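Local coordinates for protein allantoicase (Saccharomyces cerevisiae, PDB 1O59) that hydrolyses allantoate to (S)-ureidoglycolate and urea, a step in allantoin breakdown that lets yeast draw on purines as secondary nitrogen sources, at residues D81-R86 with L179-D184; E128-E133 with R173-K178; I275-H280 with D321-Y326. All blocks are in the same frame, centred on the assembly; numbering follows the deposited sequence.

Contact 1 (D81-R86 with L179-D184)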
loop_
_atom_site.group_PDB
_atom_site.type_symbol
_atom_site.label_atom_id
_atom_site.label_comp_id
_atom_site.label_asym_id
_atom_site.label_seq_id
_atom_site.Cartn_x
_atom_site.Cartn_y
_atom_site.Cartn_z
ATOM N N ASP A 81 -18.117 7.664 -6.423
ATOM C CA ASP A 81 -16.723 7.277 -6.356
ATOM C C ASP A 81 -16.650 6.026 -5.514
ATOM O O ASP A 81 -16.372 6.058 -4.301
ATOM C CB ASP A 81 -15.902 8.405 -5.765
ATOM C CG ASP A 81 -14.416 8.179 -5.904
ATOM O OD1 ASP A 81 -13.976 7.048 -6.265
ATOM O OD2 ASP A 81 -13.612 9.101 -5.664
ATOM N N GLY A 82 -16.954 4.917 -6.171
ATOM C CA GLY A 82 -17.174 3.675 -5.468
ATOM C C GLY A 82 -17.770 2.562 -6.270
ATOM O O GLY A 82 -18.043 2.690 -7.467
ATOM N N TRP A 83 -17.968 1.454 -5.593
ATOM C CA TRP A 83 -18.659 0.308 -6.152
ATOM C C TRP A 83 -20.082 0.325 -5.621
ATOM O O TRP A 83 -20.275 0.390 -4.403
ATOM C CB TRP A 83 -17.968 -0.970 -5.696
ATOM C CG TRP A 83 -18.630 -2.230 -6.137
ATOM C CD1 TRP A 83 -19.173 -2.476 -7.353
ATOM C CD2 TRP A 83 -18.799 -3.409 -5.373
ATOM N NE1 TRP A 83 -19.674 -3.746 -7.404
ATOM C CE2 TRP A 83 -19.451 -4.354 -6.197
ATOM C CE3 TRP A 83 -18.454 -3.785 -4.057
ATOM C CZ2 TRP A 83 -19.771 -5.672 -5.755
ATOM C CZ3 TRP A 83 -18.767 -5.099 -3.612
ATOM C CH2 TRP A 83 -19.426 -6.018 -4.463
ATOM N N GLU A 84 -21.065 0.324 -6.509
ATOM C CA GLU A 84 -22.429 0.234 -6.077
ATOM C C GLU A 84 -23.265 -0.634 -7.013
ATOM O O GLU A 84 -23.222 -0.472 -8.244
ATOM C CB GLU A 84 -23.078 1.624 -5.925
ATOM C CG GLU A 84 -24.486 1.541 -5.343
ATOM C CD GLU A 84 -25.264 2.830 -5.424
ATOM O OE1 GLU A 84 -24.696 3.842 -5.899
ATOM O OE2 GLU A 84 -26.449 2.829 -4.981
ATOM N N THR A 85 -24.025 -1.553 -6.413
ATOM C CA THR A 85 -24.770 -2.556 -7.165
ATOM C C THR A 85 -26.238 -2.263 -7.202
ATOM O O THR A 85 -26.731 -1.425 -6.474
ATOM C CB THR A 85 -24.559 -3.955 -6.557
ATOM O OG1 THR A 85 -24.934 -3.985 -5.161
ATOM C CG2 THR A 85 -23.036 -4.325 -6.638
ATOM N N ARG A 86 -26.932 -2.948 -8.093
ATOM C CA ARG A 86 -28.373 -2.784 -8.214
ATOM C C ARG A 86 -29.062 -3.239 -6.930
ATOM O O ARG A 86 -28.486 -3.972 -6.116
ATOM C CB ARG A 86 -28.911 -3.565 -9.416
ATOM C CG ARG A 86 -28.485 -5.035 -9.467
ATOM C CD ARG A 86 -29.297 -6.030 -8.647
ATOM N NE ARG A 86 -28.503 -7.240 -8.529
ATOM C CZ ARG A 86 -27.456 -7.372 -7.736
ATOM N NH1 ARG A 86 -27.089 -6.405 -6.897
ATOM N NH2 ARG A 86 -26.768 -8.493 -7.776
ATOM N N LEU A 179 -14.213 -10.006 -1.885
ATOM C CA LEU A 179 -15.013 -9.167 -1.014
ATOM C C LEU A 179 -16.468 -9.524 -1.227
ATOM O O LEU A 179 -16.942 -9.566 -2.350
ATOM C CB LEU A 179 -14.750 -7.702 -1.355
ATOM C CG LEU A 179 -15.669 -6.636 -0.761
ATOM C CD1 LEU A 179 -15.495 -6.516 0.725
ATOM C CD2 LEU A 179 -15.340 -5.324 -1.485
ATOM N N LYS A 180 -17.164 -9.807 -0.139
ATOM C CA LYS A 180 -18.587 -10.115 -0.182
ATOM C C LYS A 180 -19.348 -9.001 0.543
ATOM O O LYS A 180 -18.998 -8.635 1.652
ATOM C CB LYS A 180 -18.869 -11.450 0.513
ATOM C CG LYS A 180 -18.191 -12.694 -0.058
ATOM C CD LYS A 180 -18.906 -13.946 0.513
ATOM C CE LYS A 180 -18.480 -15.254 -0.178
ATOM N NZ LYS A 180 -18.986 -16.507 0.530
HETATM N N MSE A 181 -20.386 -8.477 -0.096
HETATM C CA MSE A 181 -21.310 -7.488 0.478
HETATM C C MSE A 181 -22.720 -8.094 0.536
HETATM O O MSE A 181 -23.271 -8.524 -0.498
HETATM C CB MSE A 181 -21.302 -6.247 -0.434
HETATM C CG MSE A 181 -22.476 -5.269 -0.280
HETATM SE SE MSE A 181 -22.088 -3.533 -1.140
HETATM C CE MSE A 181 -21.963 -4.096 -2.844
ATOM N N TYR A 182 -23.295 -8.113 1.732
ATOM C CA TYR A 182 -24.574 -8.752 1.965
ATOM C C TYR A 182 -25.701 -7.731 2.178
ATOM O O TYR A 182 -25.698 -7.048 3.220
ATOM C CB TYR A 182 -24.514 -9.622 3.222
ATOM C CG TYR A 182 -23.424 -10.681 3.272
ATOM C CD1 TYR A 182 -22.111 -10.352 3.624
ATOM C CD2 TYR A 182 -23.729 -12.026 3.054
ATOM C CE1 TYR A 182 -21.127 -11.324 3.726
ATOM C CE2 TYR A 182 -22.751 -13.011 3.143
ATOM C CZ TYR A 182 -21.457 -12.662 3.486
ATOM O OH TYR A 182 -20.495 -13.645 3.572
ATOM N N PRO A 183 -26.677 -7.629 1.263
ATOM C CA PRO A 183 -26.793 -8.417 0.032
ATOM C C PRO A 183 -26.416 -7.626 -1.217
ATOM O O PRO A 183 -26.210 -8.214 -2.278
ATOM C CB PRO A 183 -28.273 -8.747 -0.010
ATOM C CG PRO A 183 -28.887 -7.539 0.561
ATOM C CD PRO A 183 -27.973 -7.067 1.663
ATOM N N ASP A 184 -26.312 -6.310 -1.043
ATOM C CA ASP A 184 -26.081 -5.349 -2.094
ATOM C C ASP A 184 -25.911 -3.951 -1.455
ATOM O O ASP A 184 -26.210 -3.769 -0.270
ATOM C CB ASP A 184 -27.226 -5.359 -3.131
ATOM C CG ASP A 184 -28.596 -5.164 -2.528
ATOM O OD1 ASP A 184 -28.917 -4.053 -2.093
ATOM O OD2 ASP A 184 -29.464 -6.056 -2.505
#

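Contact 2 (E128-E133 with R173-K178)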
loop_
_atom_site.group_PDB
_atom_site.type_symbol
_atom_site.label_atom_id
_atom_site.label_comp_id
_atom_site.label_asym_id
_atom_site.label_seq_id
_atom_site.Cartn_x
_atom_site.Cartn_y
_atom_site.Cartn_z
ATOM N N GLU A 128 -12.856 -13.281 1.902
ATOM C CA GLU A 128 -12.230 -14.583 1.646
ATOM C C GLU A 128 -10.998 -14.371 0.796
ATOM O O GLU A 128 -10.814 -13.296 0.186
ATOM C CB GLU A 128 -13.190 -15.492 0.914
ATOM C CG GLU A 128 -14.575 -15.561 1.553
ATOM C CD GLU A 128 -15.487 -16.620 0.941
ATOM O OE1 GLU A 128 -15.206 -17.118 -0.161
ATOM O OE2 GLU A 128 -16.522 -16.946 1.562
ATOM N N ALA A 129 -10.133 -15.383 0.785
ATOM C CA ALA A 129 -8.904 -15.332 -0.006
ATOM C C ALA A 129 -8.575 -16.681 -0.594
ATOM O O ALA A 129 -9.043 -17.706 -0.135
ATOM C CB ALA A 129 -7.739 -14.827 0.834
ATOM N N LEU A 130 -7.783 -16.665 -1.652
ATOM C CA LEU A 130 -7.177 -17.894 -2.139
ATOM C C LEU A 130 -5.744 -17.742 -2.666
ATOM O O LEU A 130 -5.247 -16.643 -2.942
ATOM C CB LEU A 130 -8.094 -18.595 -3.163
ATOM C CG LEU A 130 -8.325 -18.170 -4.627
ATOM C CD1 LEU A 130 -7.060 -18.248 -5.529
ATOM C CD2 LEU A 130 -9.427 -19.076 -5.194
ATOM N N TYR A 131 -5.108 -18.892 -2.792
ATOM C CA TYR A 131 -3.765 -19.012 -3.285
ATOM C C TYR A 131 -3.780 -19.712 -4.645
ATOM O O TYR A 131 -4.122 -20.892 -4.743
ATOM C CB TYR A 131 -2.915 -19.830 -2.317
ATOM C CG TYR A 131 -1.499 -19.884 -2.764
ATOM C CD1 TYR A 131 -0.689 -18.779 -2.610
ATOM C CD2 TYR A 131 -0.970 -21.015 -3.374
ATOM C CE1 TYR A 131 0.614 -18.783 -3.036
ATOM C CE2 TYR A 131 0.350 -21.035 -3.801
ATOM C CZ TYR A 131 1.132 -19.900 -3.628
ATOM O OH TYR A 131 2.443 -19.846 -4.012
ATOM N N ASP A 132 -3.392 -18.971 -5.681
ATOM C CA ASP A 132 -3.319 -19.494 -7.036
ATOM C C ASP A 132 -1.916 -19.335 -7.611
ATOM O O ASP A 132 -1.261 -18.320 -7.423
ATOM C CB ASP A 132 -4.347 -18.795 -7.898
ATOM C CG ASP A 132 -4.245 -19.167 -9.338
ATOM O OD1 ASP A 132 -4.232 -20.374 -9.651
ATOM O OD2 ASP A 132 -4.178 -18.291 -10.232
ATOM N N GLU A 133 -1.457 -20.371 -8.297
ATOM C CA GLU A 133 -0.102 -20.425 -8.839
ATOM C C GLU A 133 -0.062 -19.943 -10.294
ATOM O O GLU A 133 0.379 -18.826 -10.555
ATOM C CB GLU A 133 0.424 -21.851 -8.713
ATOM C CG GLU A 133 0.681 -22.299 -7.275
ATOM C CD GLU A 133 2.140 -22.680 -7.046
ATOM O OE1 GLU A 133 2.988 -21.776 -6.835
ATOM O OE2 GLU A 133 2.432 -23.902 -7.091
ATOM N N ARG A 173 -0.500 -18.188 2.956
ATOM C CA ARG A 173 -0.367 -17.020 2.099
ATOM C C ARG A 173 -1.369 -17.123 0.988
ATOM O O ARG A 173 -1.827 -18.212 0.671
ATOM C CB ARG A 173 1.054 -16.836 1.559
ATOM C CG ARG A 173 1.512 -17.822 0.500
ATOM C CD ARG A 173 3.026 -17.802 0.338
ATOM N NE ARG A 173 3.592 -18.747 -0.620
ATOM C CZ ARG A 173 3.724 -20.048 -0.405
ATOM N NH1 ARG A 173 3.296 -20.607 0.730
ATOM N NH2 ARG A 173 4.275 -20.818 -1.340
ATOM N N PHE A 174 -1.713 -15.969 0.418
ATOM C CA PHE A 174 -2.754 -15.849 -0.605
ATOM C C PHE A 174 -2.334 -14.892 -1.726
ATOM O O PHE A 174 -1.410 -14.101 -1.551
ATOM C CB PHE A 174 -4.051 -15.347 0.039
ATOM C CG PHE A 174 -4.557 -16.228 1.143
ATOM C CD1 PHE A 174 -5.196 -17.411 0.851
ATOM C CD2 PHE A 174 -4.363 -15.899 2.476
ATOM C CE1 PHE A 174 -5.653 -18.231 1.848
ATOM C CE2 PHE A 174 -4.834 -16.741 3.476
ATOM C CZ PHE A 174 -5.480 -17.888 3.149
ATOM N N THR A 175 -3.050 -14.983 -2.854
ATOM C CA THR A 175 -2.782 -14.217 -4.087
ATOM C C THR A 175 -3.974 -13.401 -4.589
ATOM O O THR A 175 -3.796 -12.476 -5.372
ATOM C CB THR A 175 -2.431 -15.171 -5.242
ATOM O OG1 THR A 175 -3.527 -16.068 -5.444
ATOM C CG2 THR A 175 -1.229 -16.090 -4.945
ATOM N N HIS A 176 -5.178 -13.806 -4.193
ATOM C CA HIS A 176 -6.445 -13.240 -4.642
ATOM C C HIS A 176 -7.382 -13.020 -3.435
ATOM O O HIS A 176 -7.382 -13.803 -2.501
ATOM C CB HIS A 176 -7.156 -14.214 -5.581
ATOM C CG HIS A 176 -6.533 -14.334 -6.934
ATOM N ND1 HIS A 176 -5.361 -15.024 -7.155
ATOM C CD2 HIS A 176 -6.947 -13.889 -8.145
ATOM C CE1 HIS A 176 -5.069 -14.982 -8.441
ATOM N NE2 HIS A 176 -6.017 -14.301 -9.065
ATOM N N ILE A 177 -8.203 -11.975 -3.509
ATOM C CA ILE A 177 -9.146 -11.613 -2.456
ATOM C C ILE A 177 -10.551 -11.566 -3.022
ATOM O O ILE A 177 -10.748 -11.115 -4.144
ATOM C CB ILE A 177 -8.755 -10.207 -1.864
ATOM C CG1 ILE A 177 -7.340 -10.267 -1.235
ATOM C CG2 ILE A 177 -9.824 -9.695 -0.870
ATOM C CD1 ILE A 177 -7.176 -11.331 -0.211
ATOM N N LYS A 178 -11.504 -12.042 -2.227
ATOM C CA LYS A 178 -12.935 -11.927 -2.522
ATOM C C LYS A 178 -13.601 -11.090 -1.444
ATOM O O LYS A 178 -13.574 -11.418 -0.247
ATOM C CB LYS A 178 -13.634 -13.298 -2.588
ATOM C CG LYS A 178 -14.929 -13.282 -3.412
ATOM C CD LYS A 178 -15.934 -14.356 -3.044
ATOM C CE LYS A 178 -15.398 -15.740 -3.213
ATOM N NZ LYS A 178 -16.413 -16.782 -2.992
#

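Contact 3 (I275-H280 with D321-Y326)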
loop_
_atom_site.group_PDB
_atom_site.type_symbol
_atom_site.label_atom_id
_atom_site.label_comp_id
_atom_site.label_asym_id
_atom_site.label_seq_id
_atom_site.Cartn_x
_atom_site.Cartn_y
_atom_site.Cartn_z
ATOM N N ILE A 275 19.279 4.230 -6.013
ATOM C CA ILE A 275 18.649 5.134 -6.973
ATOM C C ILE A 275 17.591 5.996 -6.279
ATOM O O ILE A 275 16.682 5.485 -5.652
ATOM C CB ILE A 275 18.004 4.347 -8.136
ATOM C CG1 ILE A 275 19.008 3.368 -8.755
ATOM C CG2 ILE A 275 17.471 5.323 -9.181
ATOM C CD1 ILE A 275 18.400 2.544 -9.892
ATOM N N VAL A 276 17.737 7.305 -6.403
ATOM C CA VAL A 276 16.752 8.253 -5.911
ATOM C C VAL A 276 16.168 8.984 -7.124
ATOM O O VAL A 276 16.885 9.649 -7.890
ATOM C CB VAL A 276 17.392 9.202 -4.909
ATOM C CG1 VAL A 276 16.405 10.194 -4.383
ATOM C CG2 VAL A 276 17.948 8.427 -3.771
ATOM N N ASP A 277 14.857 8.821 -7.288
ATOM C CA ASP A 277 14.136 9.269 -8.467
ATOM C C ASP A 277 13.181 10.401 -8.144
ATOM O O ASP A 277 12.249 10.236 -7.346
ATOM C CB ASP A 277 13.351 8.089 -9.018
ATOM C CG ASP A 277 12.784 8.338 -10.391
ATOM O OD1 ASP A 277 12.912 9.452 -10.989
ATOM O OD2 ASP A 277 12.222 7.400 -10.971
ATOM N N THR A 278 13.419 11.553 -8.763
ATOM C CA THR A 278 12.563 12.740 -8.601
ATOM C C THR A 278 11.615 12.961 -9.786
ATOM O O THR A 278 11.189 14.071 -10.032
ATOM C CB THR A 278 13.447 13.975 -8.423
ATOM O OG1 THR A 278 14.402 14.053 -9.490
ATOM C CG2 THR A 278 14.292 13.855 -7.135
ATOM N N ALA A 279 11.312 11.892 -10.520
ATOM C CA ALA A 279 10.340 11.919 -11.622
ATOM C C ALA A 279 9.143 12.802 -11.280
ATOM O O ALA A 279 8.554 12.672 -10.204
ATOM C CB ALA A 279 9.868 10.492 -11.984
ATOM N N HIS A 280 8.830 13.709 -12.201
ATOM C CA HIS A 280 7.708 14.672 -12.084
ATOM C C HIS A 280 7.841 15.785 -11.071
ATOM O O HIS A 280 7.101 16.760 -11.187
ATOM C CB HIS A 280 6.338 13.998 -11.940
ATOM C CG HIS A 280 6.139 12.887 -12.915
ATOM N ND1 HIS A 280 6.119 13.098 -14.275
ATOM C CD2 HIS A 280 6.040 11.551 -12.737
ATOM C CE1 HIS A 280 5.969 11.936 -14.894
ATOM N NE2 HIS A 280 5.902 10.982 -13.980
ATOM N N ASP A 321 13.237 15.617 -11.737
ATOM C CA ASP A 321 12.665 14.704 -12.699
ATOM C C ASP A 321 13.627 13.641 -13.181
ATOM O O ASP A 321 13.558 13.242 -14.346
ATOM C CB ASP A 321 12.217 15.530 -13.887
ATOM C CG ASP A 321 11.282 14.794 -14.787
ATOM O OD1 ASP A 321 10.614 13.817 -14.322
ATOM O OD2 ASP A 321 11.178 15.123 -15.996
ATOM N N LYS A 322 14.533 13.184 -12.310
ATOM C CA LYS A 322 15.559 12.250 -12.767
ATOM C C LYS A 322 15.875 11.157 -11.759
ATOM O O LYS A 322 15.670 11.316 -10.548
ATOM C CB LYS A 322 16.845 12.975 -13.177
ATOM C CG LYS A 322 17.678 13.519 -12.048
ATOM C CD LYS A 322 19.086 14.005 -12.494
ATOM C CE LYS A 322 20.050 12.816 -12.777
ATOM N NZ LYS A 322 21.546 13.122 -12.652
ATOM N N GLU A 323 16.360 10.046 -12.313
ATOM C CA GLU A 323 16.912 8.970 -11.552
ATOM C C GLU A 323 18.370 9.285 -11.261
ATOM O O GLU A 323 19.212 9.335 -12.173
ATOM C CB GLU A 323 16.804 7.669 -12.324
ATOM C CG GLU A 323 15.389 7.225 -12.664
ATOM C CD GLU A 323 15.380 5.811 -13.252
ATOM O OE1 GLU A 323 15.409 4.848 -12.448
ATOM O OE2 GLU A 323 15.379 5.657 -14.514
ATOM N N HIS A 324 18.653 9.537 -9.985
ATOM C CA HIS A 324 20.024 9.716 -9.486
ATOM C C HIS A 324 20.547 8.369 -9.013
ATOM O O HIS A 324 19.938 7.741 -8.172
ATOM C CB HIS A 324 20.054 10.703 -8.318
ATOM C CG HIS A 324 19.426 12.026 -8.622
ATOM N ND1 HIS A 324 18.066 12.233 -8.563
ATOM C CD2 HIS A 324 19.977 13.216 -8.956
ATOM C CE1 HIS A 324 17.810 13.495 -8.855
ATOM N NE2 HIS A 324 18.951 14.113 -9.103
ATOM N N VAL A 325 21.672 7.950 -9.560
ATOM C CA VAL A 325 22.219 6.618 -9.338
ATOM C C VAL A 325 23.539 6.711 -8.558
ATOM O O VAL A 325 24.537 7.227 -9.059
ATOM C CB VAL A 325 22.489 5.886 -10.702
ATOM C CG1 VAL A 325 23.153 4.508 -10.468
ATOM C CG2 VAL A 325 21.195 5.775 -11.519
ATOM N N TYR A 326 23.524 6.187 -7.334
ATOM C CA TYR A 326 24.697 6.157 -6.473
ATOM C C TYR A 326 25.241 4.738 -6.445
ATOM O O TYR A 326 24.597 3.824 -5.952
ATOM C CB TYR A 326 24.334 6.661 -5.076
ATOM C CG TYR A 326 23.649 7.995 -5.154
ATOM C CD1 TYR A 326 24.345 9.140 -5.518
ATOM C CD2 TYR A 326 22.289 8.097 -4.960
ATOM C CE1 TYR A 326 23.697 10.366 -5.620
ATOM C CE2 TYR A 326 21.621 9.308 -5.070
ATOM C CZ TYR A 326 22.314 10.442 -5.385
ATOM O OH TYR A 326 21.616 11.633 -5.456
HETATM O O HOH W 1 12.582 4.310 -10.873
#

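Contact 1 (D81-R86 with L179-D184)
A Met-aromatic contact between Trp83 and Met181, the latter present as selenomethionine, helps join the two sheets of the first allantoicase repeat, whose paired antiparallel sheets are consistent with the beta-sandwich of the galactose-binding-like clan. Strand 83-84 belongs to one sheet, where it pairs with strand 186-196, and strand 176-182 to the other. No hydrogen bond links the two segments, so the join depends on side-chain packing. Trp83 and Met181 reach toward each other tip to tip. The terminal methyl CE of Met181 lies over one face of the indole, 3.6 Å from the centroid of the six-membered ring and 18° off its normal, a CH-pi contact displaced toward the rim atom Trp83 CZ3. The selenium approaches the same ring obliquely. CZ3 of Trp83 also meets CD2 of Leu179 at 4.0 Å, the two side chains sliding past each other in opposite directions. Beyond the pair, the indole packs on Asp94 and Val96 of strand 94-99, and its NE1 bonds to the backbone oxygen of Asp51. An alanine in place of Trp83 would probably open a gap against Met181 CE and Leu179 CD2 and leave the Asp51 oxygen without its indole donor. Further along, Thr85 brings CG2 to 3.9 Å from CE of Met181. With chi1 at 57°, Thr85 OG1 lies between its backbone N and carbonyl carbon, 3.4 Å from Asp184 CB, and hydrogen-bonds to Asp94 and the backbone N of Gly185. Arg86 and Asp184 do not form a salt bridge here: Arg86 NH1 pairs with Asp94 and Asp184 OD2 accepts from the backbone N of Asn89, while CB of Asp184 rests 3.5 Å from the backbone oxygen of Arg86.

Contact 2 (E128-E133 with R173-K178)
Glu128 and Lys178 lie side by side on one face of an antiparallel sheet, pointing the same way, and end in a salt bridge. Lys178 bends at its third torsion (chi3 -60°), which sets CE 3.4 Å from Glu128 OE1; NZ then meets this oxygen at 3.1 Å from above the carboxylate plane. Both charges have second partners, Lys180 for Glu128 and Glu141 for Lys178. On the same face Leu130 runs alongside His176, its CD1 4.0 Å from the imidazole ND1. The opposite face carries Ala129, whose CB sits over one face of the Phe174 ring, 3.8 Å from the centroid, in a CH-pi contact. Opposite Leu130, Thr175 and His176 form a classic beta bulge: Leu130 O accepts from both Thr175 N, at 2.8 Å, and His176 N. The Thr175 hydroxyl OG1 takes Asp132 N at 2.9 Å and also bonds to His176 ND1, linking the bulge to the departing chain. Beyond the bulge, the Tyr131 ring and the Arg173 guanidinium are turned 55° apart, with CE1 of Tyr131 over one guanidinium face. Strands 124-130 and 176-182 are neighbours in the five-stranded sheet, flanked by strands 147-154 and 94-99 respectively, and Ile177 packs on Phe190 and Leu192 of strand 186-196 in the other sheet.

Contact 3 (I275-H280 with D321-Y326)
At one end of an antiparallel strand pair, Val276 and His324 form a hydrogen-bonded pair to which the imidazole adds a further bond. Val276 O accepts from His324 N at 2.7 Å and from the ring ND1 at 2.9 Å, the two donors coming from opposite faces of the carbonyl plane. His324 CG stands beside its own backbone N (chi1 -54°), near this acceptor, which lies in the ring plane. The other ring nitrogen, NE2, accepts from the backbone N of Gly319. Val276 CG2 meets the edge of the Tyr326 ring. These strands belong to the six-stranded sheet of the second allantoicase repeat, where strand 270-277 also pairs with strand 346-354. As the strand ends, Asp277 OD1 accepts from Ala279 N, an Asx turn, and forms a salt bridge with Arg238. Asp277 OD2 stands 4.3 Å from Glu323 OE1; a water donating to both oxygens probably eases the repulsion. Thr278 OG1 receives Lys322 N at 3.0 Å in an almost straight bond (178°) and also bonds to Gly319 O. Last, Asp321 OD1 accepts His280 N at 2.8 Å, while its OD2 pairs with Arg282.

How the contacts relate
Contacts 1 and 2 share strand 176-182, using successive parts of it, and their centres are 20 Å apart. A salt bridge joins them directly, Lys180 NZ of contact 1 reaching Glu128 OE2 of contact 2 at 2.7 Å. They work in different directions: contact 2 pairs neighbours within a five-stranded sheet, whereas contact 1 ties that sheet to the other sheet of the same repeat. Contact 3 lies in the second repeat, across the centre of the chain, with its centre 41 Å from that of contact 1 and 35 Å from that of contact 2. Nearest atoms are about 21 Å and 26 Å away, so contact 3 touches neither.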